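Putative uncharacterized protein (Aquifex aeolicus, PDB 3ME7) probably binds copper and takes part in electron-transfer or thiol-disulfide chemistry through this thioredoxin-like domain of an SCO1/2 family membrane protein. Local coordinates at residues 115-118 and 123-126; 35-38 and 43-46; 68-73 and 107-112; 111-116 and 140-145. All coordinates share one frame; numbering follows the deposited sequence.

Contact 1 (115-118 and 123-126)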
loop_
_atom_site.group_PDB
_atom_site.type_symbol
_atom_site.label_atom_id
_atom_site.label_comp_id
_atom_site.label_asym_id
_atom_site.label_seq_id
_atom_site.Cartn_x
_atom_site.Cartn_y
_atom_site.Cartn_z
ATOM N N PHE A 115 0.041 -12.027 1.442
ATOM C CA PHE A 115 1.204 -11.543 2.164
ATOM C C PHE A 115 1.310 -12.304 3.485
ATOM O O PHE A 115 0.334 -12.370 4.234
ATOM C CB PHE A 115 1.017 -10.043 2.410
ATOM C CG PHE A 115 2.209 -9.360 3.025
ATOM C CD1 PHE A 115 2.443 -9.425 4.395
ATOM C CD2 PHE A 115 3.094 -8.632 2.233
ATOM C CE1 PHE A 115 3.548 -8.762 4.969
ATOM C CE2 PHE A 115 4.207 -7.991 2.788
ATOM C CZ PHE A 115 4.419 -8.031 4.146
ATOM N N ARG A 116 2.474 -12.886 3.771
ATOM C CA ARG A 116 2.686 -13.513 5.073
ATOM C C ARG A 116 4.051 -13.142 5.629
ATOM O O ARG A 116 5.045 -13.006 4.883
ATOM C CB ARG A 116 2.445 -15.026 5.067
ATOM C CG ARG A 116 3.501 -15.879 4.391
ATOM C CD ARG A 116 3.096 -17.364 4.359
ATOM N NE ARG A 116 1.984 -17.593 3.431
ATOM C CZ ARG A 116 2.090 -17.630 2.102
ATOM N NH1 ARG A 116 1.002 -17.826 1.355
ATOM N NH2 ARG A 116 3.262 -17.449 1.511
ATOM N N PHE A 117 4.083 -12.961 6.940
ATOM C CA PHE A 117 5.325 -12.627 7.615
ATOM C C PHE A 117 5.583 -13.616 8.729
ATOM O O PHE A 117 4.684 -14.369 9.119
ATOM C CB PHE A 117 5.325 -11.166 8.093
ATOM C CG PHE A 117 4.275 -10.826 9.129
ATOM C CD1 PHE A 117 2.992 -10.449 8.750
ATOM C CD2 PHE A 117 4.586 -10.835 10.483
ATOM C CE1 PHE A 117 2.034 -10.096 9.711
ATOM C CE2 PHE A 117 3.636 -10.483 11.446
ATOM C CZ PHE A 117 2.356 -10.122 11.057
ATOM N N MET A 118 6.817 -13.624 9.230
ATOM C CA MET A 118 7.242 -14.560 10.268
ATOM C C MET A 118 8.304 -13.898 11.143
ATOM O O MET A 118 8.970 -12.969 10.692
ATOM C CB MET A 118 7.799 -15.837 9.617
ATOM C CG MET A 118 8.666 -15.612 8.384
ATOM S SD MET A 118 8.427 -16.878 7.124
ATOM C CE MET A 118 8.276 -18.334 8.146
ATOM N N ASP A 123 12.757 -8.853 14.723
ATOM C CA ASP A 123 12.171 -8.303 13.512
ATOM C C ASP A 123 11.350 -9.350 12.782
ATOM O O ASP A 123 11.142 -10.458 13.297
ATOM C CB ASP A 123 13.260 -7.731 12.608
ATOM C CG ASP A 123 13.791 -6.415 13.120
ATOM O OD1 ASP A 123 13.074 -5.391 13.011
ATOM O OD2 ASP A 123 14.916 -6.411 13.647
ATOM N N PHE A 124 10.882 -8.991 11.599
ATOM C CA PHE A 124 10.084 -9.881 10.789
ATOM C C PHE A 124 10.803 -10.203 9.487
ATOM O O PHE A 124 11.550 -9.375 8.966
ATOM C CB PHE A 124 8.747 -9.225 10.467
ATOM C CG PHE A 124 7.846 -9.050 11.658
ATOM C CD1 PHE A 124 7.463 -10.145 12.437
ATOM C CD2 PHE A 124 7.355 -7.789 11.983
ATOM C CE1 PHE A 124 6.607 -9.982 13.540
ATOM C CE2 PHE A 124 6.504 -7.613 13.074
ATOM C CZ PHE A 124 6.135 -8.712 13.853
ATOM N N ILE A 125 10.582 -11.416 8.984
ATOM C CA ILE A 125 10.943 -11.799 7.617
ATOM C C ILE A 125 9.649 -11.674 6.818
ATOM O O ILE A 125 8.609 -12.160 7.255
ATOM C CB ILE A 125 11.474 -13.248 7.582
ATOM C CG1 ILE A 125 12.886 -13.304 8.166
ATOM C CG2 ILE A 125 11.491 -13.817 6.151
ATOM C CD1 ILE A 125 13.361 -14.708 8.452
ATOM N N HIS A 126 9.705 -10.997 5.670
ATOM C CA HIS A 126 8.506 -10.668 4.908
ATOM C C HIS A 126 8.890 -10.358 3.459
ATOM O O HIS A 126 10.052 -10.046 3.180
ATOM C CB HIS A 126 7.795 -9.444 5.540
ATOM C CG HIS A 126 8.626 -8.200 5.520
ATOM N ND1 HIS A 126 8.574 -7.300 4.478
ATOM C CD2 HIS A 126 9.553 -7.724 6.382
ATOM C CE1 HIS A 126 9.427 -6.318 4.704
ATOM N NE2 HIS A 126 10.041 -6.555 5.850
#
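The ring of Phe-117 turns its edge to one face of Phe-124. Its CD2 stands over the rim of that face, 3.5 Å from Phe-124 CD1, while the carbonyl O of Met-118 lies in the plane of the Phe-124 ring at its edge. The planes meet at 70° and the two side chains run alongside each other in the same direction, a T-shaped (edge-to-face) pair. Phe-117 and Phe-124 project to the same side of the strand pair, and the first torsion of Phe-117, with CG between its own backbone N and carbonyl carbon (chi1 63°), sets its ring alongside Phe-124. A second apolar touch comes from Phe-115, whose CZ reaches His-126 CB at 3.9 Å.

Beneath the rings the backbones are joined at an antiparallel hydrogen-bonded pair. Met-118 N donates to Ile-125 O at 3.0 Å, and Ile-125 N returns a straighter bond to Met-118 O at 2.8 Å. The same two carbonyls also take CA-H...O contacts, Ile-125 O from Phe-117 CA and Met-118 O from Phe-124 CA. Replacing Phe-124 with an alanine would probably leave the CD2-CE2 edge of Phe-117 without its face and open a gap beside Tyr-37, with Phe-72 and Leu-110 still holding Phe-117.

The pairing opens the small beta hairpin of strands 118-120 and 123-125, which lies at the surface. Its second strand runs straight into His-126, a predicted copper ligand beside Cys-40 and Cys-44. Phe-115 and Phe-117 lead back to Leu-110 on helix 103-112, and Phe-72, just past strand 66-71, meets the rings of Phe-115, Phe-117 and His-126.

Contact 2 (35-38 and 43-46)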
loop_
_atom_site.group_PDB
_atom_site.type_symbol
_atom_site.label_atom_id
_atom_site.label_comp_id
_atom_site.label_asym_id
_atom_site.label_seq_id
_atom_site.Cartn_x
_atom_site.Cartn_y
_atom_site.Cartn_z
ATOM N N PRO A 35 2.807 -2.446 2.211
ATOM C CA PRO A 35 2.955 -3.007 3.562
ATOM C C PRO A 35 4.361 -2.818 4.100
ATOM O O PRO A 35 5.338 -3.152 3.424
ATOM C CB PRO A 35 2.684 -4.506 3.397
ATOM C CG PRO A 35 2.709 -4.792 1.918
ATOM C CD PRO A 35 2.589 -3.464 1.164
ATOM N N ILE A 36 4.448 -2.277 5.313
ATOM C CA ILE A 36 5.712 -2.081 6.020
ATOM C C ILE A 36 5.463 -2.383 7.506
ATOM O O ILE A 36 4.349 -2.746 7.881
ATOM C CB ILE A 36 6.285 -0.633 5.822
ATOM C CG1 ILE A 36 5.250 0.453 6.189
ATOM C CG2 ILE A 36 6.769 -0.439 4.363
ATOM C CD1 ILE A 36 5.085 0.743 7.632
ATOM N N TYR A 37 6.484 -2.238 8.351
ATOM C CA TYR A 37 6.214 -2.039 9.782
ATOM C C TYR A 37 7.089 -0.911 10.309
ATOM O O TYR A 37 8.120 -0.616 9.718
ATOM C CB TYR A 37 6.336 -3.319 10.624
ATOM C CG TYR A 37 7.672 -4.023 10.610
ATOM C CD1 TYR A 37 8.098 -4.745 9.495
ATOM C CD2 TYR A 37 8.480 -4.028 11.744
ATOM C CE1 TYR A 37 9.288 -5.423 9.503
ATOM C CE2 TYR A 37 9.690 -4.704 11.753
ATOM C CZ TYR A 37 10.085 -5.393 10.631
ATOM O OH TYR A 37 11.286 -6.061 10.629
ATOM N N THR A 38 6.653 -0.258 11.382
ATOM C CA THR A 38 7.215 1.064 11.711
ATOM C C THR A 38 8.604 0.993 12.323
ATOM O O THR A 38 9.371 1.950 12.224
ATOM C CB THR A 38 6.265 1.974 12.547
ATOM O OG1 THR A 38 6.131 1.477 13.883
ATOM C CG2 THR A 38 4.894 2.110 11.882
ATOM N N ALA A 43 14.401 -3.514 5.138
ATOM C CA ALA A 43 13.816 -3.386 3.811
ATOM C C ALA A 43 12.867 -2.204 3.700
ATOM O O ALA A 43 12.802 -1.563 2.639
ATOM C CB ALA A 43 13.101 -4.677 3.398
ATOM N N CYS A 44 12.140 -1.901 4.777
ATOM C CA CYS A 44 11.066 -0.900 4.683
ATOM C C CYS A 44 11.548 0.531 4.408
ATOM O O CYS A 44 10.881 1.240 3.649
ATOM C CB CYS A 44 10.090 -0.946 5.860
ATOM S SG CYS A 44 9.557 -2.605 6.315
ATOM N N PRO A 45 12.686 0.962 5.001
ATOM C CA PRO A 45 13.200 2.263 4.549
ATOM C C PRO A 45 13.526 2.239 3.063
ATOM O O PRO A 45 13.325 3.233 2.382
ATOM C CB PRO A 45 14.477 2.470 5.394
ATOM C CG PRO A 45 14.286 1.601 6.593
ATOM C CD PRO A 45 13.503 0.410 6.095
ATOM N N LEU A 46 14.025 1.114 2.556
ATOM C CA LEU A 46 14.356 1.033 1.132
ATOM C C LEU A 46 13.093 1.158 0.269
ATOM O O LEU A 46 13.062 1.932 -0.684
ATOM C CB LEU A 46 15.136 -0.249 0.816
ATOM C CG LEU A 46 16.422 -0.461 1.630
ATOM C CD1 LEU A 46 17.159 -1.700 1.127
ATOM C CD2 LEU A 46 17.310 0.776 1.534
#
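Cys-44 points its side chain from helix 43-52 toward the end of strand 31-36, where Ile-36 and Tyr-37 receive it from two directions. Ile-36 offers its CG2 branch: the methyl packs against Cys-44 CB at 3.7 Å, and CB of the same isoleucine lies 3.9 Å from Cys-44 SG. The other branch, CG1, leads away toward Thr-69 of the neighbouring strand, so it is CB and the CG2 methyl of Ile-36 that meet the cysteine.

Tyr-37 starts off in the opposite sense, its CB turned away from the helix, and comes back through its ring. With CG between the backbone N and the carbonyl carbon (chi1 59°), CD1 is brought to 4.1 Å from Cys-44 SG. The sulfur approaches the ring obliquely, 4.8 Å from its centroid and 44° off the ring normal, which makes this a sulfur-aromatic contact. The far end of the ring is fixed independently: Tyr-37 OH hydrogen-bonds to Phe-124 N, which probably limits the swing of the ring, and also to Asp-123 OD1.

All three touching residues are buried, and Cys-44 SG is bonded to Cys-40 SG in the redox-active disulfide. A strand running into a loop with a CXXXC pair whose second cysteine sits in the first turn of a helix is the active-site layout of the SCO family's thioredoxin fold, and both cysteines are predicted copper ligands.

Contact 3 (68-73 and 107-112)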
loop_
_atom_site.group_PDB
_atom_site.type_symbol
_atom_site.label_atom_id
_atom_site.label_comp_id
_atom_site.label_asym_id
_atom_site.label_seq_id
_atom_site.Cartn_x
_atom_site.Cartn_y
_atom_site.Cartn_z
ATOM N N ILE A 68 -1.228 4.359 -0.054
ATOM C CA ILE A 68 -1.490 3.898 1.311
ATOM C C ILE A 68 -0.354 3.047 1.818
ATOM O O ILE A 68 -0.207 1.870 1.430
ATOM C CB ILE A 68 -2.826 3.120 1.427
ATOM C CG1 ILE A 68 -4.003 3.930 0.839
ATOM C CG2 ILE A 68 -3.076 2.663 2.888
ATOM C CD1 ILE A 68 -4.352 5.265 1.528
ATOM N N THR A 69 0.477 3.655 2.657
ATOM C CA THR A 69 1.465 2.886 3.409
ATOM C C THR A 69 0.745 2.319 4.616
ATOM O O THR A 69 0.082 3.053 5.357
ATOM C CB THR A 69 2.636 3.780 3.854
ATOM O OG1 THR A 69 3.377 4.202 2.701
ATOM C CG2 THR A 69 3.588 3.029 4.787
ATOM N N PHE A 70 0.813 1.012 4.813
ATOM C CA PHE A 70 0.160 0.450 5.992
ATOM C C PHE A 70 1.082 -0.455 6.773
ATOM O O PHE A 70 1.934 -1.139 6.196
ATOM C CB PHE A 70 -1.149 -0.259 5.648
ATOM C CG PHE A 70 -0.974 -1.609 5.062
ATOM C CD1 PHE A 70 -0.840 -1.761 3.703
ATOM C CD2 PHE A 70 -0.998 -2.743 5.870
ATOM C CE1 PHE A 70 -0.701 -3.017 3.134
ATOM C CE2 PHE A 70 -0.851 -4.003 5.319
ATOM C CZ PHE A 70 -0.702 -4.144 3.943
ATOM N N THR A 71 0.937 -0.425 8.088
ATOM C CA THR A 71 1.728 -1.325 8.924
ATOM C C THR A 71 1.080 -2.694 9.157
ATOM O O THR A 71 -0.105 -2.804 9.440
ATOM C CB THR A 71 2.147 -0.694 10.264
ATOM O OG1 THR A 71 2.821 -1.712 11.032
ATOM C CG2 THR A 71 0.921 -0.213 11.042
ATOM N N PHE A 72 1.885 -3.735 8.997
ATOM C CA PHE A 72 1.431 -5.101 9.282
ATOM C C PHE A 72 1.816 -5.626 10.646
ATOM O O PHE A 72 1.514 -6.792 10.974
ATOM C CB PHE A 72 1.821 -6.081 8.178
ATOM C CG PHE A 72 3.299 -6.241 7.980
ATOM C CD1 PHE A 72 4.051 -7.093 8.799
ATOM C CD2 PHE A 72 3.928 -5.583 6.928
ATOM C CE1 PHE A 72 5.456 -7.270 8.572
ATOM C CE2 PHE A 72 5.294 -5.742 6.692
ATOM C CZ PHE A 72 6.057 -6.562 7.502
ATOM N N ASP A 73 2.449 -4.774 11.448
ATOM C CA ASP A 73 2.761 -5.141 12.817
ATOM C C ASP A 73 1.577 -4.782 13.700
ATOM O O ASP A 73 1.322 -3.607 13.917
ATOM C CB ASP A 73 4.021 -4.423 13.283
ATOM C CG ASP A 73 4.491 -4.887 14.654
ATOM O OD1 ASP A 73 3.712 -5.551 15.369
ATOM O OD2 ASP A 73 5.645 -4.577 15.014
ATOM N N PHE A 107 -5.667 -9.193 9.127
ATOM C CA PHE A 107 -5.711 -10.570 8.521
ATOM C C PHE A 107 -6.274 -10.541 7.145
ATOM O O PHE A 107 -5.773 -11.159 6.203
ATOM C CB PHE A 107 -6.642 -11.526 9.324
ATOM C CG PHE A 107 -7.196 -12.717 8.504
ATOM C CD1 PHE A 107 -6.344 -13.702 8.015
ATOM C CD2 PHE A 107 -8.559 -12.856 8.253
ATOM C CE1 PHE A 107 -6.820 -14.798 7.277
ATOM C CE2 PHE A 107 -9.057 -13.955 7.504
ATOM C CZ PHE A 107 -8.171 -14.944 6.999
ATOM N N LYS A 108 -7.432 -9.863 7.066
ATOM C CA LYS A 108 -8.243 -9.793 5.838
ATOM C C LYS A 108 -7.455 -9.108 4.733
ATOM O O LYS A 108 -7.442 -9.561 3.587
ATOM C CB LYS A 108 -9.566 -9.039 6.057
ATOM C CG LYS A 108 -10.716 -9.889 6.584
ATOM C CD LYS A 108 -11.817 -9.019 7.180
ATOM C CE LYS A 108 -12.696 -8.348 6.136
ATOM N NZ LYS A 108 -13.905 -7.727 6.780
ATOM N N LEU A 109 -6.778 -8.030 5.092
ATOM C CA LEU A 109 -5.998 -7.284 4.132
ATOM C C LEU A 109 -4.807 -8.110 3.638
ATOM O O LEU A 109 -4.601 -8.246 2.424
ATOM C CB LEU A 109 -5.535 -5.968 4.764
ATOM C CG LEU A 109 -4.686 -5.023 3.915
ATOM C CD1 LEU A 109 -5.316 -4.795 2.566
ATOM C CD2 LEU A 109 -4.470 -3.720 4.679
ATOM N N LEU A 110 -4.036 -8.683 4.559
ATOM C CA LEU A 110 -2.864 -9.498 4.184
ATOM C C LEU A 110 -3.272 -10.766 3.432
ATOM O O LEU A 110 -2.590 -11.192 2.491
ATOM C CB LEU A 110 -2.049 -9.855 5.434
ATOM C CG LEU A 110 -1.502 -8.648 6.202
ATOM C CD1 LEU A 110 -0.669 -9.165 7.397
ATOM C CD2 LEU A 110 -0.679 -7.666 5.326
ATOM N N ASP A 111 -4.377 -11.375 3.853
ATOM C CA ASP A 111 -4.891 -12.549 3.162
ATOM C C ASP A 111 -5.222 -12.224 1.705
ATOM O O ASP A 111 -4.887 -12.998 0.801
ATOM C CB ASP A 111 -6.113 -13.117 3.885
ATOM C CG ASP A 111 -6.597 -14.395 3.255
ATOM O OD1 ASP A 111 -5.841 -15.384 3.290
ATOM O OD2 ASP A 111 -7.707 -14.408 2.720
ATOM N N ALA A 112 -5.848 -11.069 1.481
ATOM C CA ALA A 112 -6.255 -10.712 0.123
ATOM C C ALA A 112 -5.038 -10.575 -0.797
ATOM O O ALA A 112 -5.101 -10.970 -1.969
ATOM C CB ALA A 112 -7.071 -9.431 0.129
#
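Leu-109 CD2 sits over the centre of the Phe-70 ring, 3.7 Å from the centroid and only 13° off the ring normal, a clear CH-pi contact. The two side chains come from opposite directions, the phenylalanine from the sheet and the leucine from the helix. Leu-110 takes the edge of the same ring: its CD2 lies in the ring plane, 3.7 Å from Phe-70 CE2. Its other methyl, CD1, rests on Phe-72 CB at 4.0 Å, so one leucine fork bridges the last residue but one of strand 66-71 and the first residue beyond its end.

What sets these groups in place is partly torsional. Leu-109 has CG opposite the backbone N (chi1 180°), which carries its fork out toward the sheet, whereas Leu-110 sets out alongside the interface and its end comes nearer. Farther out, Phe-70 also packs on Pro-35 and Val-98 of the two flanking strands, and its backbone bonds to Ser-34. At the end of the strand, Thr-71 OG1 accepts from Asp-73 N at 3.1 Å in an ST turn, shaping the chain round Phe-72. The ring of Phe-72 itself turns away from the helix to meet His-126 and Tyr-37.

A serine in place of Phe-70 would probably open a gap under Leu-109 CD2 and beside Leu-110 CD2.

No hydrogen bond or charge pair crosses between 68-73 and 107-112; here helix 103-112 meets the central sheet through apolar packing and one CH-pi contact, with all four touching residues buried.

Contact 4 (111-116 and 140-145)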
loop_
_atom_site.group_PDB
_atom_site.type_symbol
_atom_site.label_atom_id
_atom_site.label_comp_id
_atom_site.label_asym_id
_atom_site.label_seq_id
_atom_site.Cartn_x
_atom_site.Cartn_y
_atom_site.Cartn_z
ATOM N N ASP A 111 -4.377 -11.375 3.853
ATOM C CA ASP A 111 -4.891 -12.549 3.162
ATOM C C ASP A 111 -5.222 -12.224 1.705
ATOM O O ASP A 111 -4.887 -12.998 0.801
ATOM C CB ASP A 111 -6.113 -13.117 3.885
ATOM C CG ASP A 111 -6.597 -14.395 3.255
ATOM O OD1 ASP A 111 -5.841 -15.384 3.290
ATOM O OD2 ASP A 111 -7.707 -14.408 2.720
ATOM N N ALA A 112 -5.848 -11.069 1.481
ATOM C CA ALA A 112 -6.255 -10.712 0.123
ATOM C C ALA A 112 -5.038 -10.575 -0.797
ATOM O O ALA A 112 -5.101 -10.970 -1.969
ATOM C CB ALA A 112 -7.071 -9.431 0.129
ATOM N N ILE A 113 -3.941 -10.038 -0.266
ATOM C CA ILE A 113 -2.757 -9.769 -1.086
ATOM C C ILE A 113 -1.686 -10.851 -0.990
ATOM O O ILE A 113 -0.534 -10.635 -1.393
ATOM C CB ILE A 113 -2.158 -8.338 -0.819
ATOM C CG1 ILE A 113 -1.688 -8.191 0.642
ATOM C CG2 ILE A 113 -3.161 -7.234 -1.205
ATOM C CD1 ILE A 113 -0.767 -6.967 0.873
ATOM N N ASP A 114 -2.059 -11.997 -0.411
ATOM C CA ASP A 114 -1.173 -13.173 -0.288
ATOM C C ASP A 114 0.142 -12.838 0.405
ATOM O O ASP A 114 1.218 -13.315 0.014
ATOM C CB ASP A 114 -0.876 -13.806 -1.647
ATOM C CG ASP A 114 -2.114 -14.366 -2.322
ATOM O OD1 ASP A 114 -3.068 -14.756 -1.617
ATOM O OD2 ASP A 114 -2.120 -14.404 -3.572
ATOM N N PHE A 115 0.041 -12.027 1.442
ATOM C CA PHE A 115 1.204 -11.543 2.164
ATOM C C PHE A 115 1.310 -12.304 3.485
ATOM O O PHE A 115 0.334 -12.370 4.234
ATOM C CB PHE A 115 1.017 -10.043 2.410
ATOM C CG PHE A 115 2.209 -9.360 3.025
ATOM C CD1 PHE A 115 2.443 -9.425 4.395
ATOM C CD2 PHE A 115 3.094 -8.632 2.233
ATOM C CE1 PHE A 115 3.548 -8.762 4.969
ATOM C CE2 PHE A 115 4.207 -7.991 2.788
ATOM C CZ PHE A 115 4.419 -8.031 4.146
ATOM N N ARG A 116 2.474 -12.886 3.771
ATOM C CA ARG A 116 2.686 -13.513 5.073
ATOM C C ARG A 116 4.051 -13.142 5.629
ATOM O O ARG A 116 5.045 -13.006 4.883
ATOM C CB ARG A 116 2.445 -15.026 5.067
ATOM C CG ARG A 116 3.501 -15.879 4.391
ATOM C CD ARG A 116 3.096 -17.364 4.359
ATOM N NE ARG A 116 1.984 -17.593 3.431
ATOM C CZ ARG A 116 2.090 -17.630 2.102
ATOM N NH1 ARG A 116 1.002 -17.826 1.355
ATOM N NH2 ARG A 116 3.262 -17.449 1.511
ATOM N N LYS A 140 -4.735 -5.437 -9.344
ATOM C CA LYS A 140 -4.414 -5.379 -10.765
ATOM C C LYS A 140 -2.931 -5.615 -11.063
ATOM O O LYS A 140 -2.583 -5.993 -12.171
ATOM C CB LYS A 140 -4.905 -4.074 -11.385
ATOM C CG LYS A 140 -6.441 -4.001 -11.544
ATOM C CD LYS A 140 -6.967 -5.039 -12.572
ATOM C CE LYS A 140 -8.467 -4.981 -12.722
ATOM N NZ LYS A 140 -9.037 -6.160 -13.480
ATOM N N ASP A 141 -2.061 -5.388 -10.080
ATOM C CA ASP A 141 -0.636 -5.649 -10.295
ATOM C C ASP A 141 0.095 -5.752 -8.969
ATOM O O ASP A 141 -0.322 -5.155 -7.979
ATOM C CB ASP A 141 -0.008 -4.518 -11.137
ATOM C CG ASP A 141 1.127 -5.003 -12.029
ATOM O OD1 ASP A 141 1.555 -6.178 -11.908
ATOM O OD2 ASP A 141 1.591 -4.199 -12.867
ATOM N N TYR A 142 1.176 -6.543 -8.960
ATOM C CA TYR A 142 2.109 -6.603 -7.850
ATOM C C TYR A 142 3.468 -6.168 -8.368
ATOM O O TYR A 142 3.895 -6.602 -9.456
ATOM C CB TYR A 142 2.255 -8.036 -7.346
ATOM C CG TYR A 142 1.087 -8.567 -6.566
ATOM C CD1 TYR A 142 0.906 -8.223 -5.226
ATOM C CD2 TYR A 142 0.169 -9.434 -7.149
ATOM C CE1 TYR A 142 -0.158 -8.709 -4.495
ATOM C CE2 TYR A 142 -0.902 -9.948 -6.411
ATOM C CZ TYR A 142 -1.052 -9.581 -5.081
ATOM O OH TYR A 142 -2.099 -10.061 -4.363
ATOM N N ILE A 143 4.140 -5.321 -7.595
ATOM C CA ILE A 143 5.475 -4.826 -7.936
ATOM C C ILE A 143 6.367 -5.207 -6.770
ATOM O O ILE A 143 6.209 -4.692 -5.670
ATOM C CB ILE A 143 5.505 -3.299 -8.187
ATOM C CG1 ILE A 143 4.578 -2.941 -9.368
ATOM C CG2 ILE A 143 6.941 -2.797 -8.419
ATOM C CD1 ILE A 143 4.283 -1.465 -9.482
ATOM N N TYR A 144 7.296 -6.128 -7.018
ATOM C CA TYR A 144 8.146 -6.649 -5.948
ATOM C C TYR A 144 9.508 -5.999 -5.908
ATOM O O TYR A 144 9.966 -5.427 -6.894
ATOM C CB TYR A 144 8.323 -8.157 -6.098
ATOM C CG TYR A 144 7.037 -8.912 -5.873
ATOM C CD1 TYR A 144 6.581 -9.156 -4.586
ATOM C CD2 TYR A 144 6.276 -9.367 -6.945
ATOM C CE1 TYR A 144 5.381 -9.846 -4.364
ATOM C CE2 TYR A 144 5.068 -10.040 -6.733
ATOM C CZ TYR A 144 4.640 -10.269 -5.441
ATOM O OH TYR A 144 3.446 -10.940 -5.198
ATOM N N GLY A 145 10.129 -6.102 -4.739
ATOM C CA GLY A 145 11.493 -5.640 -4.534
ATOM C C GLY A 145 11.563 -4.262 -3.925
ATOM O O GLY A 145 10.570 -3.741 -3.381
HETATM O O HOH W 1 2.056 -10.373 -2.293
#
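Ile-113 leaves helical geometry and Asp-114 turns to positive phi (55°), so helix 103-112 ends in a Schellman motif, with Phe-115 N bonded to Leu-110 O and Asp-114 N to Asp-111 O at 3.2 Å. Strand 139-144, at one edge of the central sheet, faces this helix end; it carries a classic beta bulge where Lys-140 and Asp-141 both oppose Val-132.

One side chain does most of the touching. Tyr-142 extends from the strand with CG opposite its carbonyl carbon (chi1 -74°), and its hydroxyl end reaches the turn, OH lying 3.4 Å from Ile-113 CA. Ile-113 adds a looser apolar touch, CB to Tyr-142 CE1 at 4.2 Å, while the rest of its side chain leads away into the core. Tyr-142 OH and Asp-114 OD2 both hydrogen-bond the backbone N of Ser-2, the first modelled residue of this construct.

Tyr-144 OH stands 3.6 Å above the plane of the Tyr-142 ring, offset toward its rim. A water donates to Ile-113 O at 2.8 Å and lies 3.3 Å from Tyr-144 OH.

From the N terminus, contact 2 comes first: it closes the short loop between strand 31-36 and helix 43-52, round the disulfide. Contact 3 follows in series, spanning the long excursion from strand 66-71 through helix 78-87 and strand 95-100 to helix 103-112. Contact 4 begins on the residues where contact 3 ends, and contact 1 overlaps it at Phe-115 and Arg-116, turning back within a hairpin inside the wider span that reaches edge strand 139-144. Contacts 2 and 3 join through neighbouring strands, Ile-36 O accepting from Phe-72 N. Through Tyr-37 and Phe-72, the central sheet, helix 103-112 and the hairpin meet beside Cys-40, Cys-44 and His-126, the predicted copper ligands.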